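Local coordinates for protein putative phosphohydrolase (Shewanella amazonensis, PDB 3M1T) that is of unproven function but carries an HDOD domain related to HD-type phosphodiesterases and may act as a phosphohydrolase or in signal transduction, at residues A131-I136 with P193-G198; S238-I243 with G255-L260; M169-E172 with Y176-A179. All blocks are in the same frame, centred on the assembly; numbering follows the deposited sequence.

Interaction 1: A131-I136 with P193-G198; sequences AFTCGI and PHLVKG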
ATOM      1  N   ALA A 131       5.022  -6.678  -3.826  1.00 10.55           N
ATOM      2  CA  ALA A 131       5.460  -5.382  -3.332  1.00 10.66           C
ATOM      3  C   ALA A 131       4.460  -4.294  -3.662  1.00  9.37           C
ATOM      4  O   ALA A 131       4.192  -3.419  -2.850  1.00  9.51           O
ATOM      5  CB  ALA A 131       6.858  -5.035  -3.923  1.00 10.31           C
ATOM      6  N   PHE A 132       3.885  -4.365  -4.852  1.00 10.87           N
ATOM      7  CA  PHE A 132       2.841  -3.396  -5.223  1.00 10.56           C
ATOM      8  C   PHE A 132       1.675  -3.479  -4.203  1.00  9.93           C
ATOM      9  O   PHE A 132       1.188  -2.456  -3.679  1.00 10.02           O
ATOM     10  CB  PHE A 132       2.336  -3.647  -6.653  1.00 10.48           C
ATOM     11  CG  PHE A 132       1.356  -2.610  -7.119  1.00 11.98           C
ATOM     12  CD1 PHE A 132       0.016  -2.701  -6.809  1.00 14.18           C
ATOM     13  CD2 PHE A 132       1.800  -1.532  -7.870  1.00 16.00           C
ATOM     14  CE1 PHE A 132      -0.881  -1.687  -7.234  1.00 17.17           C
ATOM     15  CE2 PHE A 132       0.910  -0.536  -8.332  1.00 15.12           C
ATOM     16  CZ  PHE A 132      -0.414  -0.616  -7.990  1.00 16.58           C
ATOM     17  N   THR A 133       1.256  -4.705  -3.890  1.00 10.47           N
ATOM     18  CA  THR A 133       0.153  -4.865  -2.970  1.00 10.74           C
ATOM     19  C   THR A 133       0.463  -4.362  -1.583  1.00  9.91           C
ATOM     20  O   THR A 133      -0.370  -3.766  -0.916  1.00 10.53           O
ATOM     21  CB  THR A 133      -0.346  -6.353  -2.967  1.00 10.36           C
ATOM     22  OG1 THR A 133      -0.823  -6.664  -4.273  1.00 14.63           O
ATOM     23  CG2 THR A 133      -1.486  -6.577  -1.966  1.00 11.54           C
ATOM     24  N   CYS A 134       1.679  -4.606  -1.124  1.00 10.34           N
ATOM     25  CA  CYS A 134       2.124  -4.088   0.138  1.00 10.27           C
ATOM     26  C   CYS A 134       2.007  -2.549   0.150  1.00 10.84           C
ATOM     27  O   CYS A 134       1.524  -1.994   1.113  1.00 10.69           O
ATOM     28  CB  CYS A 134       3.550  -4.562   0.397  1.00 11.09           C
ATOM     29  SG  CYS A 134       4.052  -4.417   2.136  1.00 13.56           S
ATOM     30  N   GLY A 135       2.437  -1.896  -0.935  1.00  9.98           N
ATOM     31  CA  GLY A 135       2.231  -0.486  -1.082  1.00 11.65           C
ATOM     32  C   GLY A 135       0.770  -0.053  -1.001  1.00 10.19           C
ATOM     33  O   GLY A 135       0.450   0.908  -0.270  1.00 11.60           O
ATOM     34  N   ILE A 136      -0.115  -0.788  -1.665  1.00 11.28           N
ATOM     35  CA  ILE A 136      -1.556  -0.473  -1.618  1.00 11.46           C
ATOM     36  C   ILE A 136      -2.061  -0.465  -0.204  1.00 11.13           C
ATOM     37  O   ILE A 136      -2.841   0.385   0.153  1.00 11.40           O
ATOM     38  CB  ILE A 136      -2.378  -1.458  -2.454  1.00 11.71           C
ATOM     39  CG1 ILE A 136      -2.033  -1.271  -3.911  1.00 11.89           C
ATOM     40  CG2 ILE A 136      -3.909  -1.336  -2.148  1.00 13.83           C
ATOM     41  CD1 ILE A 136      -2.221   0.185  -4.462  1.00 17.41           C
ATOM     42  N   PRO A 193       1.053 -13.432   5.571  1.00 10.71           N
ATOM     43  CA  PRO A 193       1.945 -12.974   6.613  1.00  9.08           C
ATOM     44  C   PRO A 193       3.134 -12.125   6.131  1.00  8.41           C
ATOM     45  O   PRO A 193       3.497 -11.166   6.799  1.00  9.25           O
ATOM     46  CB  PRO A 193       2.454 -14.254   7.239  1.00 11.04           C
ATOM     47  CG  PRO A 193       1.408 -15.272   6.987  1.00 14.11           C
ATOM     48  CD  PRO A 193       0.739 -14.863   5.704  1.00 10.49           C
ATOM     49  N   HIS A 194       3.655 -12.399   4.946  1.00  9.86           N
ATOM     50  CA  HIS A 194       4.693 -11.542   4.407  1.00 11.00           C
ATOM     51  C   HIS A 194       4.249 -10.085   4.263  1.00  9.45           C
ATOM     52  O   HIS A 194       4.974  -9.152   4.601  1.00  9.62           O
ATOM     53  CB  HIS A 194       5.175 -12.026   3.005  1.00 13.30           C
ATOM     54  CG  HIS A 194       5.944 -13.277   3.033  1.00 17.37           C
ATOM     55  ND1 HIS A 194       6.954 -13.515   3.940  1.00 21.46           N
ATOM     56  CD2 HIS A 194       5.864 -14.383   2.248  1.00 22.01           C
ATOM     57  CE1 HIS A 194       7.425 -14.742   3.740  1.00 23.21           C
ATOM     58  NE2 HIS A 194       6.791 -15.275   2.707  1.00 23.51           N
ATOM     59  N   LEU A 195       3.059  -9.909   3.704  1.00  9.72           N
ATOM     60  CA  LEU A 195       2.488  -8.594   3.532  1.00  9.67           C
ATOM     61  C   LEU A 195       2.310  -7.918   4.875  1.00  9.31           C
ATOM     62  O   LEU A 195       2.613  -6.731   5.076  1.00  9.56           O
ATOM     63  CB  LEU A 195       1.186  -8.671   2.731  1.00  9.01           C
ATOM     64  CG  LEU A 195       1.393  -8.949   1.242  1.00 11.29           C
ATOM     65  CD1 LEU A 195       0.053  -9.201   0.564  1.00 11.71           C
ATOM     66  CD2 LEU A 195       2.055  -7.774   0.531  1.00 11.26           C
ATOM     67  N   VAL A 196       1.676  -8.636   5.814  1.00  8.60           N
ATOM     68  CA  VAL A 196       1.416  -8.118   7.163  1.00  8.01           C
ATOM     69  C   VAL A 196       2.724  -7.615   7.819  1.00  8.60           C
ATOM     70  O   VAL A 196       2.752  -6.493   8.337  1.00  9.69           O
ATOM     71  CB  VAL A 196       0.716  -9.188   8.040  1.00  8.26           C
ATOM     72  CG1 VAL A 196       0.604  -8.696   9.518  1.00 11.09           C
ATOM     73  CG2 VAL A 196      -0.649  -9.525   7.386  1.00  8.15           C
ATOM     74  N   LYS A 197       3.762  -8.421   7.749  1.00  9.52           N
ATOM     75  CA  LYS A 197       5.044  -8.061   8.401  1.00  8.97           C
ATOM     76  C   LYS A 197       5.677  -6.858   7.687  1.00  9.21           C
ATOM     77  O   LYS A 197       6.255  -5.976   8.361  1.00  9.09           O
ATOM     78  CB  LYS A 197       5.954  -9.232   8.394  1.00  9.54           C
ATOM     79  CG  LYS A 197       7.285  -8.929   9.110  1.00 10.91           C
ATOM     80  CD  LYS A 197       8.235 -10.112   8.943  1.00 12.47           C
ATOM     81  CE  LYS A 197       9.505  -9.910   9.758  1.00 13.78           C
ATOM     82  NZ  LYS A 197      10.399 -11.065   9.537  1.00 13.59           N
ATOM     83  N   GLY A 198       5.498  -6.769   6.375  1.00 10.52           N
ATOM     84  CA  GLY A 198       6.022  -5.579   5.617  1.00 10.68           C
ATOM     85  C   GLY A 198       5.390  -4.312   6.113  1.00 10.15           C
ATOM     86  O   GLY A 198       6.078  -3.348   6.443  1.00 10.04           O
TER
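In the helical core of the HDOD domain, Cys134 of helix 128-137 packs against Leu195 of helix 193-200 at a buried helix-helix crossing. The two short segments cross at -50° and their axes approach to 9.7 Å. Leu195 carries the contact: its forked end reaches across and spreads over two consecutive residues of the other helix. Leu195 CD2 rests on Cys134, 3.5 Å from Cys134 CB and close to its backbone N, while Leu195 CD1 meets Thr133 CG2 at 4.0 Å, the two side chains crossing at about a right angle. Thr133 offers this methyl because its CG2 stands anti to the backbone N; the hydroxyl OG1 is spent on Glu129 O, one turn back in its own helix. Cys134 SG is likewise anti to its backbone N (chi1 -162°) and is directed at the neighbouring helix, where it comes 4.2 Å from Gly198 CA and a similar distance from Leu195 O. Glycine suits this spot, since a beta carbon on Gly198 would fall 2.9 Å from Cys134 SG, well inside contact distance. Cys134 also touches Leu214 and Leu218 of helix 213-227, and Thr133 packs on Thr84 and Ile87 of helix 79-94; Val196, pointing away from the contact, is covered by helix 178-188. Such close packing of helices, without any strand, is typical of the all-helical fold of the HD superfamily.

Interaction 2: S238-I243 with G255-L260; sequences SWLAQI and GLAEKL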
ATOM      1  N   SER A 238      22.765   9.788  -5.268  1.00  4.26           N
ATOM      2  CA  SER A 238      23.403   9.877  -3.960  1.00  5.22           C
ATOM      3  C   SER A 238      22.347   9.932  -2.864  1.00  5.35           C
ATOM      4  O   SER A 238      22.573   9.428  -1.766  1.00  8.30           O
ATOM      5  CB  SER A 238      24.320  11.079  -3.823  1.00  6.04           C
ATOM      6  OG  SER A 238      23.713  12.316  -4.126  1.00  7.55           O
ATOM      7  N   TRP A 239      21.205  10.560  -3.161  1.00  5.67           N
ATOM      8  CA  TRP A 239      20.066  10.531  -2.231  1.00  6.19           C
ATOM      9  C   TRP A 239      19.550   9.111  -2.052  1.00  6.74           C
ATOM     10  O   TRP A 239      19.391   8.650  -0.934  1.00  6.77           O
ATOM     11  CB  TRP A 239      18.994  11.468  -2.800  1.00  7.31           C
ATOM     12  CG  TRP A 239      17.658  11.465  -2.171  1.00  7.49           C
ATOM     13  CD1 TRP A 239      17.352  11.716  -0.874  1.00 10.19           C
ATOM     14  CD2 TRP A 239      16.423  11.254  -2.861  1.00  8.49           C
ATOM     15  NE1 TRP A 239      15.953  11.644  -0.699  1.00  9.98           N
ATOM     16  CE2 TRP A 239      15.377  11.363  -1.912  1.00  8.94           C
ATOM     17  CE3 TRP A 239      16.097  10.959  -4.192  1.00  8.96           C
ATOM     18  CZ2 TRP A 239      14.042  11.266  -2.279  1.00  8.03           C
ATOM     19  CZ3 TRP A 239      14.761  10.838  -4.555  1.00  9.68           C
ATOM     20  CH2 TRP A 239      13.752  10.966  -3.596  1.00  9.04           C
ATOM     21  N   LEU A 240      19.334   8.422  -3.159  1.00  6.46           N
ATOM     22  CA  LEU A 240      18.849   7.059  -3.116  1.00  6.30           C
ATOM     23  C   LEU A 240      19.814   6.165  -2.360  1.00  5.81           C
ATOM     24  O   LEU A 240      19.395   5.299  -1.616  1.00  6.70           O
ATOM     25  CB  LEU A 240      18.592   6.535  -4.533  1.00  5.54           C
ATOM     26  CG  LEU A 240      17.439   7.224  -5.281  1.00  5.48           C
ATOM     27  CD1 LEU A 240      17.446   6.840  -6.755  1.00  9.72           C
ATOM     28  CD2 LEU A 240      16.068   6.913  -4.649  1.00  7.57           C
ATOM     29  N   ALA A 241      21.126   6.393  -2.576  1.00  5.85           N
ATOM     30  CA  ALA A 241      22.156   5.620  -1.865  1.00  6.78           C
ATOM     31  C   ALA A 241      22.000   5.756  -0.338  1.00  7.43           C
ATOM     32  O   ALA A 241      22.115   4.775   0.376  1.00  9.61           O
ATOM     33  CB  ALA A 241      23.595   6.011  -2.288  1.00  6.48           C
ATOM     34  N   GLN A 242      21.692   6.957   0.139  1.00  8.08           N
ATOM     35  CA  GLN A 242      21.546   7.206   1.572  1.00  9.76           C
ATOM     36  C   GLN A 242      20.298   6.499   2.072  1.00  9.49           C
ATOM     37  O   GLN A 242      20.267   5.926   3.169  1.00 10.39           O
ATOM     38  CB  GLN A 242      21.375   8.719   1.878  1.00  9.63           C
ATOM     39  CG  GLN A 242      22.463   9.613   1.464  1.00 17.14           C
ATOM     40  CD  GLN A 242      22.102  11.083   1.700  1.00 25.15           C
ATOM     41  OE1 GLN A 242      21.743  11.808   0.767  1.00 29.26           O
ATOM     42  NE2 GLN A 242      22.194  11.517   2.957  1.00 28.27           N
ATOM     43  N   ILE A 243      19.251   6.487   1.240  1.00  9.24           N
ATOM     44  CA  ILE A 243      17.999   5.843   1.628  1.00  8.88           C
ATOM     45  C   ILE A 243      18.157   4.320   1.696  1.00  9.06           C
ATOM     46  O   ILE A 243      17.621   3.641   2.610  1.00  9.22           O
ATOM     47  CB  ILE A 243      16.837   6.226   0.738  1.00  8.19           C
ATOM     48  CG1 ILE A 243      16.548   7.731   0.789  1.00  9.32           C
ATOM     49  CG2 ILE A 243      15.533   5.505   1.198  1.00  7.64           C
ATOM     50  CD1 ILE A 243      15.612   8.238  -0.223  1.00  9.15           C
ATOM     51  N   GLY A 255      20.791   2.923 -12.765  1.00  9.15           N
ATOM     52  CA  GLY A 255      19.609   3.351 -13.514  1.00  9.39           C
ATOM     53  C   GLY A 255      18.366   3.608 -12.686  1.00  8.60           C
ATOM     54  O   GLY A 255      17.330   3.904 -13.240  1.00  8.61           O
ATOM     55  N   LEU A 256      18.455   3.546 -11.362  1.00  9.39           N
ATOM     56  CA  LEU A 256      17.244   3.622 -10.539  1.00  8.62           C
ATOM     57  C   LEU A 256      16.635   5.014 -10.554  1.00  9.16           C
ATOM     58  O   LEU A 256      15.407   5.179 -10.710  1.00  9.10           O
ATOM     59  CB  LEU A 256      17.529   3.197  -9.107  1.00  9.26           C
ATOM     60  CG  LEU A 256      16.371   3.243  -8.123  1.00 10.38           C
ATOM     61  CD1 LEU A 256      15.159   2.384  -8.540  1.00 10.34           C
ATOM     62  CD2 LEU A 256      16.853   2.796  -6.712  1.00  9.67           C
ATOM     63  N   ALA A 257      17.473   6.028 -10.352  1.00  8.35           N
ATOM     64  CA  ALA A 257      16.971   7.392 -10.406  1.00  8.79           C
ATOM     65  C   ALA A 257      16.267   7.681 -11.731  1.00 10.40           C
ATOM     66  O   ALA A 257      15.191   8.308 -11.743  1.00 10.91           O
ATOM     67  CB  ALA A 257      18.093   8.452 -10.154  1.00  8.37           C
ATOM     68  N   GLU A 258      16.858   7.223 -12.828  0.50 10.45           N
ATOM     69  CA  GLU A 258      16.293   7.471 -14.158  0.50 11.26           C
ATOM     70  C   GLU A 258      14.926   6.783 -14.291  0.50 11.94           C
ATOM     71  O   GLU A 258      13.950   7.387 -14.784  0.50 13.05           O
ATOM     72  CB  GLU A 258      17.253   6.984 -15.248  0.50 11.27           C
ATOM     73  CG  GLU A 258      18.153   8.089 -15.858  0.50 11.31           C
ATOM     74  CD  GLU A 258      17.387   9.038 -16.758  0.50  8.38           C
ATOM     75  N   LYS A 259      14.855   5.551 -13.794  1.00 11.40           N
ATOM     76  CA  LYS A 259      13.618   4.749 -13.852  1.00 12.43           C
ATOM     77  C   LYS A 259      12.538   5.383 -13.003  1.00 13.14           C
ATOM     78  O   LYS A 259      11.372   5.459 -13.439  1.00 14.60           O
ATOM     79  CB  LYS A 259      13.888   3.308 -13.451  1.00 12.73           C
ATOM     80  CG  LYS A 259      12.659   2.371 -13.434  1.00 13.48           C
ATOM     81  CD  LYS A 259      12.053   2.253 -14.832  1.00 16.47           C
ATOM     82  CE  LYS A 259      10.958   1.184 -14.937  1.00 20.62           C
ATOM     83  NZ  LYS A 259      11.486  -0.221 -14.733  1.00 23.33           N
ATOM     84  N   LEU A 260      12.887   5.798 -11.782  1.00 12.66           N
ATOM     85  CA  LEU A 260      11.924   6.436 -10.896  1.00 12.66           C
ATOM     86  C   LEU A 260      11.389   7.740 -11.496  1.00 13.16           C
ATOM     87  O   LEU A 260      10.182   8.060 -11.368  1.00 13.06           O
ATOM     88  CB  LEU A 260      12.499   6.670  -9.511  1.00 12.79           C
ATOM     89  CG  LEU A 260      12.840   5.394  -8.747  1.00 13.58           C
ATOM     90  CD1 LEU A 260      13.578   5.744  -7.456  1.00 18.42           C
ATOM     91  CD2 LEU A 260      11.585   4.557  -8.488  1.00 13.27           C
TER
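Leu260 N donates to Leu256 O at 2.8 Å, a helical bond that puts these two leucines one turn apart in helix 256-263, where both meet Leu240 of helix 236-247. The two helix segments run almost perpendicular, 101° between their directions, with axes no nearer than 10.8 Å, and Leu240 spans the distance. Its CG lies anti to the carbonyl carbon (chi1 -67°), which carries the two methyls over to the other helix. Leu240 CD1 settles over the first turn, 3.7 Å from Ala257 N and 3.8 Å from Ala257 CB, with Leu256 CG on its flank at 4.0 Å. The second branch, Leu240 CD2, meets Leu260 CD1 at 3.9 Å, the two leucines reaching toward each other tip to tip. Gly255, whose positive phi turns the chain into the helix, is the N-cap residue, and its O accepts from Lys259 N. Ile224 of helix 213-227 touches both Leu240 and Leu260, closing the apolar cluster from a third helix, while Leu256 and Leu260 lean on helix 103-124. Beside this cluster the salt bridge of Lys259 with Glu119 ties helix 256-263 to helix 103-124. Every side chain in the contact is aliphatic, and Leu240 also lies on the backbone of Ala257, so that the crossing depends on burial and shape rather than on directional bonds.

Interaction 3: M169-E172 with Y176-A179; sequences MEKE and YDNA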
HETATM    1  N   MSE A 169       3.828   9.248  19.302  1.00  9.19           N
HETATM    2  CA  MSE A 169       2.590   9.749  19.882  1.00  8.50           C
HETATM    3  C   MSE A 169       1.440   8.763  19.880  1.00  8.46           C
HETATM    4  O   MSE A 169       0.723   8.638  20.850  1.00  8.17           O
HETATM    5  CB  MSE A 169       2.179  11.027  19.165  1.00  8.62           C
HETATM    6  CG  MSE A 169       3.008  12.209  19.507  1.00  6.56           C
HETATM    7 SE   MSE A 169       2.761  12.921  21.310  0.75  4.79          SE
HETATM    8  CE  MSE A 169       0.847  13.335  21.167  1.00  6.61           C
ATOM      9  N   GLU A 170       1.270   8.048  18.768  1.00  8.80           N
ATOM     10  CA  GLU A 170       0.263   7.023  18.689  1.00  9.56           C
ATOM     11  C   GLU A 170       0.486   5.934  19.751  1.00  8.85           C
ATOM     12  O   GLU A 170      -0.454   5.558  20.457  1.00  9.31           O
ATOM     13  CB  GLU A 170       0.271   6.411  17.278  1.00 10.69           C
ATOM     14  CG  GLU A 170      -0.345   7.353  16.218  1.00 11.47           C
ATOM     15  CD  GLU A 170      -0.003   6.986  14.770  1.00 12.18           C
ATOM     16  OE1 GLU A 170       0.787   6.034  14.525  1.00 13.60           O
ATOM     17  OE2 GLU A 170      -0.529   7.675  13.853  1.00 12.09           O
ATOM     18  N   LYS A 171       1.716   5.438  19.872  1.00  9.07           N
ATOM     19  CA  LYS A 171       1.990   4.499  20.954  1.00 11.08           C
ATOM     20  C   LYS A 171       1.666   4.982  22.331  1.00 10.19           C
ATOM     21  O   LYS A 171       1.085   4.281  23.128  1.00 11.03           O
ATOM     22  CB  LYS A 171       3.380   3.837  20.861  1.00 13.26           C
ATOM     23  CG  LYS A 171       3.219   2.350  20.521  1.00 22.92           C
ATOM     24  CD  LYS A 171       4.480   1.675  20.054  1.00 27.43           C
ATOM     25  CE  LYS A 171       4.199   0.699  18.901  1.00 26.66           C
ATOM     26  NZ  LYS A 171       4.993  -0.591  19.026  1.00 27.69           N
ATOM     27  N   GLU A 172       1.998   6.240  22.615  1.00  8.64           N
ATOM     28  CA  GLU A 172       1.693   6.786  23.887  1.00  9.15           C
ATOM     29  C   GLU A 172       0.239   6.822  24.166  1.00  8.54           C
ATOM     30  O   GLU A 172      -0.135   6.451  25.275  1.00 11.37           O
ATOM     31  CB  GLU A 172       2.240   8.232  24.058  1.00  7.98           C
ATOM     32  CG  GLU A 172       3.752   8.351  24.096  1.00  8.00           C
ATOM     33  CD  GLU A 172       4.275   9.650  24.671  1.00  7.44           C
ATOM     34  OE1 GLU A 172       3.456  10.405  25.206  1.00  8.39           O
ATOM     35  OE2 GLU A 172       5.517   9.841  24.638  1.00 10.76           O
ATOM     36  N   TYR A 176      -0.544   1.489  20.376  1.00  9.88           N
ATOM     37  CA  TYR A 176      -0.077   0.911  19.133  1.00  9.81           C
ATOM     38  C   TYR A 176       0.064   2.044  18.144  1.00 10.87           C
ATOM     39  O   TYR A 176      -0.418   3.169  18.445  1.00 11.21           O
ATOM     40  CB  TYR A 176      -1.113  -0.144  18.622  1.00  9.61           C
ATOM     41  CG  TYR A 176      -2.487   0.398  18.425  1.00  7.86           C
ATOM     42  CD1 TYR A 176      -2.786   1.125  17.291  1.00  9.63           C
ATOM     43  CD2 TYR A 176      -3.452   0.329  19.414  1.00  7.37           C
ATOM     44  CE1 TYR A 176      -4.009   1.664  17.145  1.00  8.26           C
ATOM     45  CE2 TYR A 176      -4.731   0.851  19.253  1.00  9.05           C
ATOM     46  CZ  TYR A 176      -4.986   1.564  18.122  1.00  9.33           C
ATOM     47  OH  TYR A 176      -6.234   2.128  17.973  1.00 13.78           O
ATOM     48  N   ASP A 177       0.704   1.793  16.999  1.00  9.71           N
ATOM     49  CA  ASP A 177       0.829   2.831  15.973  1.00 11.36           C
ATOM     50  C   ASP A 177       0.134   2.461  14.669  1.00 10.82           C
ATOM     51  O   ASP A 177      -0.510   1.387  14.541  1.00 10.92           O
ATOM     52  CB  ASP A 177       2.255   3.262  15.704  1.00 10.78           C
ATOM     53  CG  ASP A 177       3.135   2.177  15.142  1.00 15.15           C
ATOM     54  OD1 ASP A 177       2.651   1.296  14.421  1.00 13.17           O
ATOM     55  OD2 ASP A 177       4.365   2.194  15.449  1.00 16.04           O
ATOM     56  N   ASN A 178       0.177   3.412  13.744  1.00  9.71           N
ATOM     57  CA  ASN A 178      -0.581   3.239  12.496  1.00 10.99           C
ATOM     58  C   ASN A 178      -0.077   2.052  11.627  1.00  9.73           C
ATOM     59  O   ASN A 178      -0.872   1.442  10.891  1.00 10.36           O
ATOM     60  CB  ASN A 178      -0.610   4.539  11.709  1.00 10.87           C
ATOM     61  CG  ASN A 178       0.709   4.884  11.131  1.00 15.02           C
ATOM     62  OD1 ASN A 178       1.015   4.475  10.050  1.00 17.28           O
ATOM     63  ND2 ASN A 178       1.554   5.672  11.883  1.00 16.14           N
ATOM     64  N   ALA A 179       1.191   1.716  11.742  1.00  9.17           N
ATOM     65  CA  ALA A 179       1.774   0.615  11.011  1.00  9.53           C
ATOM     66  C   ALA A 179       1.215  -0.701  11.583  1.00  9.65           C
ATOM     67  O   ALA A 179       0.851  -1.644  10.837  1.00 10.20           O
ATOM     68  CB  ALA A 179       3.321   0.627  11.003  1.00 10.51           C
TER
HETATM   69  O   HOH W   1       5.649  -0.233  16.007  1.00 26.78           O
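Glu170 and Asn178 set their flat ends nearly upright to each other, carboxylate and amide planes 78° apart, and Glu170 OE1 lies where both the backbone and the side chain of Asn178 can reach it. Asn178 ND2 donates to Glu170 OE1 at 2.8 Å along a fairly straight path (162°); the oxygen receives it on its syn lone pair and lies close to the amide plane. Asn178 N gives a second bond of 2.8 Å to the same Glu170 OE1, arriving from well above the carboxylate plane. The asparagine forms this pincer because its CG sits between backbone N and carbonyl carbon (chi1 70°), which folds ND2 back beside its own N-H. An N-H of the first helical turn thus meets a negative charge, and the helix end probably steadies that carboxylate; the Glu170 side chain packs on Ile145 and Ile156. With an alanine in place of Glu170, Asn178 N and ND2 would probably lose their shared acceptor, and the amide, keeping a weak bond to Asn167, is likely to turn more freely. Lys171 crosses Asp177 obliquely, its CE 3.8 Å from Asp177 OD2. One water joins their charges, accepting from Lys171 NZ at 3.1 Å and donating to Asp177 OD2 at 2.8 Å, while the ammonium also forms a salt bridge with Glu180. Asp177 OD1 accepts from Glu180 N and, weakly, from Ala179 N. The whole is typical of a short connection between consecutive helices whose second helix has an aspartate N-cap.

Along the chain, interaction 3 is nested inside the loop closed by interaction 1, and interaction 2 follows both. Interactions 1 and 3 belong to the HDOD domain, their centres 19 Å and nearest atoms about 6 Å apart; helix 178-188, which starts at interaction 3, is followed by helix 193-200 of interaction 1 and packs on its Val196. Interaction 2 is peripheral, with its centre 22 Å from that of interaction 1 and 30 Å from that of interaction 3. Helices 103-124 and 213-227 touch residues of both interactions 1 and 2, joining the C-terminal helices to the core. The three contacts thus run from the middle of an all-helical chain out to two peripheral places.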